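Long-range contact in Trypsin/chymotrypsin inhibitor (Alocasia macrorrhizos, PDB 5YCZ), which inhibits trypsin and alpha-chymotrypsin as a Kunitz-type serine protease inhibitor of plant tubers, built on the beta-trefoil fold: residues S106-K120 against Y131-P145. Numbering follows the deposited sequence.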
loop_
_atom_site.group_PDB
_atom_site.type_symbol
_atom_site.label_atom_id
_atom_site.label_comp_id
_atom_site.label_asym_id
_atom_site.label_seq_id
_atom_site.Cartn_x
_atom_site.Cartn_y
_atom_site.Cartn_z
ATOM N N SER A 106 9.498 11.802 -2.763
ATOM C CA SER A 106 9.982 13.137 -3.061
ATOM C C SER A 106 11.231 12.996 -3.916
ATOM O O SER A 106 12.041 12.096 -3.691
ATOM C CB SER A 106 10.287 13.926 -1.785
ATOM O OG SER A 106 11.232 14.951 -2.042
ATOM N N LYS A 107 11.359 13.855 -4.925
ATOM C CA LYS A 107 12.568 13.888 -5.730
ATOM C C LYS A 107 13.523 14.986 -5.296
ATOM O O LYS A 107 14.682 14.980 -5.718
ATOM C CB LYS A 107 12.229 14.076 -7.214
ATOM C CG LYS A 107 11.263 13.067 -7.804
ATOM C CD LYS A 107 11.320 13.089 -9.342
ATOM C CE LYS A 107 12.081 11.878 -9.937
ATOM N NZ LYS A 107 13.583 12.004 -9.960
ATOM N N ALA A 108 13.072 15.894 -4.435
ATOM C CA ALA A 108 13.791 17.122 -4.144
ATOM C C ALA A 108 15.166 16.841 -3.537
ATOM O O ALA A 108 15.516 15.710 -3.173
ATOM C CB ALA A 108 12.980 18.005 -3.197
ATOM N N ILE A 109 15.954 17.916 -3.455
ATOM C CA ILE A 109 17.282 17.864 -2.862
ATOM C C ILE A 109 17.201 17.951 -1.350
ATOM O O ILE A 109 18.105 17.468 -0.652
ATOM C CB ILE A 109 18.150 18.999 -3.440
ATOM C CG1 ILE A 109 18.275 18.852 -4.960
ATOM C CG2 ILE A 109 19.527 19.019 -2.819
ATOM C CD1 ILE A 109 18.729 20.119 -5.669
ATOM N N GLY A 110 16.129 18.539 -0.823
ATOM C CA GLY A 110 15.941 18.627 0.602
ATOM C C GLY A 110 15.834 17.267 1.267
ATOM O O GLY A 110 15.380 16.280 0.668
ATOM N N PRO A 111 16.243 17.199 2.531
ATOM C CA PRO A 111 16.069 15.962 3.290
ATOM C C PRO A 111 14.594 15.605 3.366
ATOM O O PRO A 111 13.734 16.481 3.410
ATOM C CB PRO A 111 16.634 16.319 4.669
ATOM C CG PRO A 111 16.367 17.779 4.786
ATOM C CD PRO A 111 16.558 18.340 3.406
ATOM N N HIS A 112 14.300 14.307 3.375
ATOM C CA HIS A 112 12.916 13.844 3.388
ATOM C C HIS A 112 12.795 12.628 4.290
ATOM O O HIS A 112 13.512 11.640 4.096
ATOM C CB HIS A 112 12.436 13.501 1.977
ATOM C CG HIS A 112 10.951 13.501 1.840
ATOM N ND1 HIS A 112 10.169 14.546 2.282
ATOM C CD2 HIS A 112 10.099 12.565 1.358
ATOM C CE1 HIS A 112 8.897 14.258 2.062
ATOM N NE2 HIS A 112 8.826 13.062 1.502
ATOM N N ASN A 113 11.864 12.679 5.239
ATOM C CA ASN A 113 11.865 11.726 6.346
ATOM C C ASN A 113 11.260 10.372 6.008
ATOM O O ASN A 113 11.236 9.489 6.879
ATOM C CB ASN A 113 11.128 12.314 7.538
ATOM C CG ASN A 113 11.919 13.385 8.215
ATOM O OD1 ASN A 113 11.399 14.458 8.556
ATOM N ND2 ASN A 113 13.201 13.114 8.403
ATOM N N SER A 114 10.764 10.172 4.795
ATOM C CA SER A 114 10.351 8.839 4.394
ATOM C C SER A 114 11.466 8.062 3.688
ATOM O O SER A 114 11.207 6.978 3.156
ATOM C CB SER A 114 9.103 8.911 3.502
ATOM O OG SER A 114 9.135 10.038 2.651
ATOM N N ARG A 115 12.695 8.571 3.688
ATOM C CA ARG A 115 13.792 7.908 2.996
ATOM C C ARG A 115 14.541 6.999 3.963
ATOM O O ARG A 115 15.127 7.463 4.949
ATOM C CB ARG A 115 14.746 8.921 2.372
ATOM C CG ARG A 115 14.248 9.530 1.079
ATOM C CD ARG A 115 14.800 10.938 0.943
ATOM N NE ARG A 115 14.493 11.503 -0.360
ATOM C CZ ARG A 115 14.710 12.772 -0.694
ATOM N NH1 ARG A 115 15.232 13.614 0.183
ATOM N NH2 ARG A 115 14.381 13.201 -1.903
ATOM N N PHE A 116 14.541 5.711 3.663
ATOM C CA PHE A 116 15.277 4.738 4.444
ATOM C C PHE A 116 16.284 4.043 3.535
ATOM O O PHE A 116 16.147 4.050 2.308
ATOM C CB PHE A 116 14.324 3.721 5.092
ATOM C CG PHE A 116 13.325 4.341 6.015
ATOM C CD1 PHE A 116 12.174 4.951 5.515
ATOM C CD2 PHE A 116 13.534 4.335 7.379
ATOM C CE1 PHE A 116 11.249 5.536 6.363
ATOM C CE2 PHE A 116 12.615 4.920 8.239
ATOM C CZ PHE A 116 11.463 5.516 7.735
ATOM N N ALA A 117 17.316 3.467 4.149
ATOM C CA ALA A 117 18.241 2.589 3.453
ATOM C C ALA A 117 18.403 1.312 4.259
ATOM O O ALA A 117 18.172 1.298 5.470
ATOM C CB ALA A 117 19.603 3.248 3.242
ATOM N N ILE A 118 18.790 0.237 3.573
ATOM C CA ILE A 118 19.080 -1.047 4.201
ATOM C C ILE A 118 20.558 -1.375 4.036
ATOM O O ILE A 118 21.145 -1.174 2.967
ATOM C CB ILE A 118 18.216 -2.178 3.617
ATOM C CG1 ILE A 118 16.739 -1.848 3.784
ATOM C CG2 ILE A 118 18.535 -3.512 4.295
ATOM C CD1 ILE A 118 15.872 -2.399 2.670
ATOM N N ARG A 119 21.145 -1.916 5.095
ATOM C CA ARG A 119 22.559 -2.243 5.150
ATOM C C ARG A 119 22.727 -3.587 5.836
ATOM O O ARG A 119 21.903 -3.972 6.670
ATOM C CB ARG A 119 23.355 -1.167 5.910
ATOM C CG ARG A 119 23.389 0.172 5.212
ATOM C CD ARG A 119 24.615 0.990 5.600
ATOM N NE ARG A 119 25.284 1.528 4.416
ATOM C CZ ARG A 119 24.924 2.654 3.808
ATOM N NH1 ARG A 119 23.896 3.363 4.283
ATOM N NH2 ARG A 119 25.592 3.069 2.733
ATOM N N LYS A 120 23.813 -4.289 5.491
ATOM C CA LYS A 120 24.173 -5.532 6.168
ATOM C C LYS A 120 24.584 -5.265 7.612
ATOM O O LYS A 120 25.022 -4.174 7.971
ATOM C CB LYS A 120 25.313 -6.249 5.425
ATOM C CG LYS A 120 25.183 -7.785 5.359
ATOM C CD LYS A 120 25.517 -8.343 3.971
ATOM C CE LYS A 120 25.036 -9.797 3.775
ATOM N NZ LYS A 120 25.074 -10.218 2.333
ATOM N N TYR A 131 20.326 -7.779 8.127
ATOM C CA TYR A 131 20.322 -6.396 7.703
ATOM C C TYR A 131 19.793 -5.527 8.826
ATOM O O TYR A 131 19.271 -6.005 9.838
ATOM C CB TYR A 131 19.507 -6.213 6.421
ATOM C CG TYR A 131 20.031 -7.025 5.252
ATOM C CD1 TYR A 131 20.906 -6.461 4.327
ATOM C CD2 TYR A 131 19.653 -8.358 5.073
ATOM C CE1 TYR A 131 21.393 -7.203 3.259
ATOM C CE2 TYR A 131 20.141 -9.110 4.007
ATOM C CZ TYR A 131 21.011 -8.527 3.110
ATOM O OH TYR A 131 21.491 -9.265 2.060
ATOM N N GLN A 132 19.977 -4.231 8.649
ATOM C CA GLN A 132 19.322 -3.230 9.468
ATOM C C GLN A 132 18.727 -2.171 8.545
ATOM O O GLN A 132 19.024 -2.123 7.345
ATOM C CB GLN A 132 20.297 -2.590 10.449
ATOM C CG GLN A 132 21.265 -3.534 11.088
ATOM C CD GLN A 132 22.553 -2.826 11.421
ATOM O OE1 GLN A 132 22.908 -1.836 10.771
ATOM N NE2 GLN A 132 23.258 -3.314 12.440
ATOM N N ILE A 133 17.878 -1.314 9.115
ATOM C CA ILE A 133 17.302 -0.181 8.405
ATOM C C ILE A 133 17.874 1.096 8.987
ATOM O O ILE A 133 17.959 1.257 10.211
ATOM C CB ILE A 133 15.777 -0.177 8.503
ATOM C CG1 ILE A 133 15.260 -1.518 7.986
ATOM C CG2 ILE A 133 15.211 1.027 7.754
ATOM C CD1 ILE A 133 13.828 -1.472 7.534
ATOM N N GLU A 134 18.274 1.998 8.112
ATOM C CA GLU A 134 18.777 3.285 8.530
ATOM C C GLU A 134 17.801 4.345 8.077
ATOM O O GLU A 134 17.158 4.194 7.038
ATOM C CB GLU A 134 20.150 3.546 7.940
ATOM C CG GLU A 134 21.225 2.709 8.606
ATOM C CD GLU A 134 22.552 3.422 8.633
ATOM O OE1 GLU A 134 22.747 4.286 9.530
ATOM O OE2 GLU A 134 23.379 3.126 7.740
ATOM N N VAL A 135 17.679 5.396 8.883
ATOM C CA VAL A 135 16.928 6.596 8.531
ATOM C C VAL A 135 17.876 7.549 7.803
ATOM O O VAL A 135 18.808 8.078 8.410
ATOM C CB VAL A 135 16.348 7.251 9.786
ATOM C CG1 VAL A 135 15.356 8.330 9.416
ATOM C CG2 VAL A 135 15.737 6.189 10.680
ATOM N N CYS A 136 17.662 7.780 6.507
ATOM C CA CYS A 136 18.613 8.572 5.714
ATOM C C CYS A 136 17.905 9.682 4.951
ATOM O O CYS A 136 17.578 9.532 3.772
ATOM C CB CYS A 136 19.404 7.690 4.745
ATOM S SG CYS A 136 20.503 6.488 5.533
ATOM N N PRO A 137 17.677 10.821 5.590
ATOM C CA PRO A 137 16.909 11.888 4.938
ATOM C C PRO A 137 17.455 12.323 3.595
ATOM O O PRO A 137 16.694 12.866 2.788
ATOM C CB PRO A 137 16.977 13.025 5.962
ATOM C CG PRO A 137 17.070 12.328 7.251
ATOM C CD PRO A 137 17.905 11.096 7.013
ATOM N N CYS A 138 18.725 12.091 3.302
ATOM C CA CYS A 138 19.301 12.532 2.039
ATOM C C CYS A 138 19.364 11.373 1.059
ATOM O O CYS A 138 19.910 10.313 1.382
ATOM C CB CYS A 138 20.697 13.114 2.249
ATOM S SG CYS A 138 20.660 14.674 3.118
ATOM N N SER A 139 18.825 11.582 -0.140
ATOM C CA SER A 139 18.840 10.520 -1.136
ATOM C C SER A 139 20.266 10.062 -1.401
ATOM O O SER A 139 21.236 10.803 -1.204
ATOM C CB SER A 139 18.188 10.974 -2.439
ATOM O OG SER A 139 16.772 10.941 -2.355
ATOM N N THR A 140 20.379 8.809 -1.829
ATOM C CA THR A 140 21.671 8.206 -2.105
ATOM C C THR A 140 21.462 7.026 -3.041
ATOM O O THR A 140 20.374 6.444 -3.105
ATOM C CB THR A 140 22.365 7.780 -0.816
ATOM O OG1 THR A 140 23.759 7.613 -1.082
ATOM C CG2 THR A 140 21.803 6.498 -0.312
ATOM N N GLY A 141 22.520 6.681 -3.773
ATOM C CA GLY A 141 22.337 5.795 -4.905
ATOM C C GLY A 141 21.425 6.364 -5.967
ATOM O O GLY A 141 20.876 5.610 -6.773
ATOM N N VAL A 142 21.240 7.683 -5.988
ATOM C CA VAL A 142 20.281 8.338 -6.866
ATOM C C VAL A 142 21.050 9.306 -7.754
ATOM O O VAL A 142 21.902 10.068 -7.274
ATOM C CB VAL A 142 19.173 9.050 -6.058
ATOM C CG1 VAL A 142 19.585 10.459 -5.611
ATOM C CG2 VAL A 142 17.878 9.083 -6.826
ATOM N N GLU A 143 20.799 9.237 -9.055
ATOM C CA GLU A 143 21.528 10.083 -9.997
ATOM C C GLU A 143 20.763 11.396 -10.179
ATOM O O GLU A 143 20.186 11.698 -11.227
ATOM C CB GLU A 143 21.754 9.354 -11.315
ATOM C CG GLU A 143 23.095 9.680 -11.968
ATOM C CD GLU A 143 23.053 9.607 -13.493
ATOM O OE1 GLU A 143 21.940 9.546 -14.064
ATOM O OE2 GLU A 143 24.137 9.626 -14.121
ATOM N N ARG A 144 20.750 12.171 -9.102
ATOM C CA ARG A 144 20.238 13.534 -9.131
ATOM C C ARG A 144 20.824 14.266 -7.933
ATOM O O ARG A 144 21.388 13.637 -7.026
ATOM C CB ARG A 144 18.698 13.558 -9.111
ATOM C CG ARG A 144 18.068 13.490 -7.720
ATOM C CD ARG A 144 16.633 13.002 -7.811
ATOM N NE ARG A 144 16.197 12.329 -6.591
ATOM C CZ ARG A 144 15.335 11.317 -6.562
ATOM N NH1 ARG A 144 14.820 10.839 -7.692
ATOM N NH2 ARG A 144 14.996 10.777 -5.399
ATOM N N PRO A 145 20.749 15.596 -7.914
ATOM C CA PRO A 145 21.301 16.340 -6.777
ATOM C C PRO A 145 20.706 15.870 -5.454
ATOM O O PRO A 145 19.495 15.671 -5.332
ATOM C CB PRO A 145 20.916 17.790 -7.091
ATOM C CG PRO A 145 19.840 17.691 -8.158
ATOM C CD PRO A 145 20.234 16.505 -8.950
#
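Ala-117 and Glu-134 exchange backbone hydrogen bonds in both directions, the Glu-134 N to Ala-117 O bond being nearly straight (2.7 Å, 176°). Arg-119 and Gln-132 form the next such pair, and Cys-136 N adds a bond to Arg-115 O, so 116-120 and 131-135 make an antiparallel beta hairpin. Beyond it, Pro-137 O takes two donors, His-112 N and Arg-115 NH1 (3.1 Å), the latter in the guanidinium plane. The Arg-115 chain, extended from CG to NE, carries its guanidinium into the 106-111 loop, where NH1 also binds Gly-110 O and NH2 binds Ser-106 O and Ala-108 O; arginine suits this place because its two terminal nitrogens can hold four carbonyls while NE pairs with Glu-61. Ser-139 OG lies over one face of this group.

Among charged side chains, Arg-119 and Glu-134, on the partly exposed face of the hairpin, form a long salt bridge (NH1 to OE2 3.5 Å), their planes 77° apart rather than flat against each other.

Phe-116, Ile-118, Ile-133 and Val-135 make up the opposite, buried face, where branched aliphatic chains and a flat ring pack closely without polar groups to satisfy. Ile-133 CG2 meets Phe-116 CD2 at 3.7 Å, while Val-135 runs alongside the phenylalanine. At the hairpin's end Ile-118 CG2 presses on Tyr-131 CB (3.6 Å), and the tyrosine OH bonds Leu-5 N. Farther along, the rings of Pro-111 and Pro-137 pack CB to CB (3.6 Å).

Strand 153-159 pairs with 131-135 on its other edge, strand 74-77 receives Phe-116, Ile-118 and Ile-133, and disulfides from Cys-136 to Cys-151 and Cys-138 to Cys-147 secure the following loop of this beta-trefoil.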